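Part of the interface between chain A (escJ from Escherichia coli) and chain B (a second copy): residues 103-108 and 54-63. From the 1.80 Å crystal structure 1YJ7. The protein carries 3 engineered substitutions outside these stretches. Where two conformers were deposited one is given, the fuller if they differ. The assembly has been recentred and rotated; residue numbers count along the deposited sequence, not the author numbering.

Chain A, residues 103-108: PGVIDC
Chain B 54-63: LNNNGFPKKK

How does the helix end of chain B meet chain A? Residues B:Leu54 to B:Asn56 close a helix, and A:Ile106, in the strand A:Val105–A:Cys108, lies against them. With chi1 m and chi2 t, its CG1 sits 3.5 Å from B:Asn55 O and its CD1 3.6 Å from B:Asn56 OD1. B:Asn56, chi1 -79°, has CA-to-CB pointing away, yet its end comes nearer.

How are the backbones bridged? Water 2 donates to A:Ile106 O (2.7 Å) and B:Asn55 O (2.9 Å), linking two carbonyls that cannot bond directly. Water 1 accepts from A:Gly104 N (3.1 Å) and lies 3.0 Å from B:Asn56 O.

What turns chain B after the helix? B:Asn57 leaves helical geometry, and B:Gly58 follows at phi/psi 78/21, a positive phi that favours glycine. B:Gly58 N donates to B:Asn55 O (3.1 Å) and B:Phe59 N to B:Leu54 O (2.9 Å). B:Gly58 CA lies 5.2 Å from A:Ile106 CA, setting the register.

What does B:Lys62 add beyond the cis peptide before B:Pro60? Its CA-to-CB bond points toward chain A, and with chi angles m, t, t, p its NZ donates to A:Ile106 O at 2.9 Å. A:Asp107 OD2 is 4.1 Å from B:Lys62 NZ, too far for a salt bridge though the charges attract.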

# COMPACT_ATOMS: atom_id res chain seq x y z
N PRO A 103 15.37 3.44 -7.60
CA PRO A 103 16.40 4.31 -7.03
C PRO A 103 17.39 4.79 -8.08
O PRO A 103 17.92 3.99 -8.84
CB PRO A 103 17.07 3.43 -5.98
CG PRO A 103 15.94 2.53 -5.54
CD PRO A 103 15.26 2.17 -6.85
N GLY A 104 17.60 6.10 -8.11
CA GLY A 104 18.49 6.70 -9.08
C GLY A 104 17.78 7.37 -10.24
O GLY A 104 18.43 8.12 -10.98
N VAL A 105 16.48 7.13 -10.42
CA VAL A 105 15.74 7.78 -11.51
C VAL A 105 15.33 9.18 -11.05
O VAL A 105 14.66 9.35 -10.02
CB VAL A 105 14.50 6.96 -11.95
CG1 VAL A 105 13.64 7.75 -12.96
CG2 VAL A 105 14.91 5.62 -12.52
N ILE A 106 15.77 10.20 -11.79
CA ILE A 106 15.40 11.59 -11.55
C ILE A 106 14.11 11.96 -12.28
O ILE A 106 13.26 12.68 -11.75
CB ILE A 106 16.54 12.55 -12.04
CG1 ILE A 106 17.78 12.37 -11.19
CG2 ILE A 106 16.05 14.01 -12.03
CD1 ILE A 106 18.95 13.17 -11.68
N ASP A 107 14.00 11.50 -13.53
CA ASP A 107 12.86 11.82 -14.37
C ASP A 107 12.73 10.72 -15.43
O ASP A 107 13.66 9.97 -15.67
CB ASP A 107 13.10 13.21 -15.03
CG ASP A 107 11.85 13.86 -15.57
OD1 ASP A 107 11.97 15.06 -16.00
OD2 ASP A 107 10.73 13.30 -15.63
N CYS A 108 11.57 10.59 -16.05
CA CYS A 108 11.45 9.67 -17.17
C CYS A 108 10.26 10.06 -18.02
O CYS A 108 9.36 10.76 -17.57
CB CYS A 108 11.37 8.22 -16.73
SG CYS A 108 9.89 7.85 -15.83
N LEU B 54 18.06 16.20 -3.49
CA LEU B 54 16.63 15.94 -3.61
C LEU B 54 16.30 15.40 -5.00
O LEU B 54 15.58 14.42 -5.13
CB LEU B 54 15.82 17.21 -3.33
CG LEU B 54 15.91 17.71 -1.88
CD1 LEU B 54 15.12 18.99 -1.74
CD2 LEU B 54 15.43 16.66 -0.88
N ASN B 55 16.82 16.05 -6.03
CA ASN B 55 16.56 15.62 -7.41
C ASN B 55 17.01 14.18 -7.62
O ASN B 55 16.30 13.38 -8.23
CB ASN B 55 17.33 16.49 -8.40
CG ASN B 55 16.75 17.86 -8.59
OD1 ASN B 55 15.69 18.21 -8.05
ND2 ASN B 55 17.44 18.67 -9.40
N ASN B 56 18.20 13.87 -7.11
CA ASN B 56 18.83 12.56 -7.26
C ASN B 56 18.02 11.45 -6.63
O ASN B 56 18.12 10.30 -7.05
CB ASN B 56 20.23 12.54 -6.66
CG ASN B 56 21.27 13.18 -7.55
OD1 ASN B 56 20.99 13.48 -8.73
ND2 ASN B 56 22.46 13.41 -7.00
N ASN B 57 17.25 11.80 -5.60
CA ASN B 57 16.40 10.86 -4.88
C ASN B 57 14.93 10.93 -5.21
O ASN B 57 14.10 10.37 -4.49
CB ASN B 57 16.63 11.08 -3.38
CG ASN B 57 17.95 10.56 -2.92
OD1 ASN B 57 18.06 9.40 -2.53
ND2 ASN B 57 18.99 11.39 -3.00
N GLY B 58 14.59 11.63 -6.29
CA GLY B 58 13.22 11.70 -6.78
C GLY B 58 12.27 12.61 -6.05
O GLY B 58 11.07 12.44 -6.16
N PHE B 59 12.79 13.59 -5.32
CA PHE B 59 11.99 14.52 -4.51
C PHE B 59 11.96 15.93 -5.10
O PHE B 59 12.98 16.41 -5.59
CB PHE B 59 12.59 14.66 -3.10
CG PHE B 59 12.40 13.46 -2.22
CD1 PHE B 59 13.48 12.67 -1.87
CD2 PHE B 59 11.15 13.16 -1.70
CE1 PHE B 59 13.31 11.57 -1.04
CE2 PHE B 59 10.97 12.06 -0.89
CZ PHE B 59 12.05 11.25 -0.56
N PRO B 60 10.82 16.62 -5.03
CA PRO B 60 9.58 16.08 -4.48
C PRO B 60 8.94 15.16 -5.51
O PRO B 60 9.20 15.28 -6.70
CB PRO B 60 8.71 17.32 -4.29
CG PRO B 60 9.22 18.32 -5.27
CD PRO B 60 10.65 17.99 -5.53
N LYS B 61 8.11 14.26 -5.02
CA LYS B 61 7.52 13.24 -5.86
C LYS B 61 6.52 13.86 -6.83
O LYS B 61 5.73 14.72 -6.47
CB LYS B 61 6.87 12.16 -4.98
CG LYS B 61 7.86 11.48 -4.02
CD LYS B 61 8.93 10.64 -4.74
CE LYS B 61 10.08 10.26 -3.84
NZ LYS B 61 9.61 9.31 -2.78
N LYS B 62 6.59 13.43 -8.09
CA LYS B 62 5.74 13.95 -9.14
C LYS B 62 4.32 13.43 -9.02
O LYS B 62 4.10 12.34 -8.51
CB LYS B 62 6.25 13.53 -10.53
CG LYS B 62 7.65 13.93 -10.83
CD LYS B 62 8.03 13.37 -12.20
CE LYS B 62 9.44 13.76 -12.59
NZ LYS B 62 10.44 13.40 -11.55
N LYS B 63 3.39 14.23 -9.50
CA LYS B 63 2.02 13.81 -9.70
C LYS B 63 1.91 13.25 -11.13
O LYS B 63 2.48 13.82 -12.09
CB LYS B 63 1.07 14.99 -9.48
CG LYS B 63 0.73 15.25 -8.00
CD LYS B 63 1.94 15.71 -7.20
CE LYS B 63 1.55 16.20 -5.78
NZ LYS B 63 1.44 15.09 -4.77
O HOH W 1 15.76 8.48 -7.38
O HOH W 2 13.67 13.92 -9.35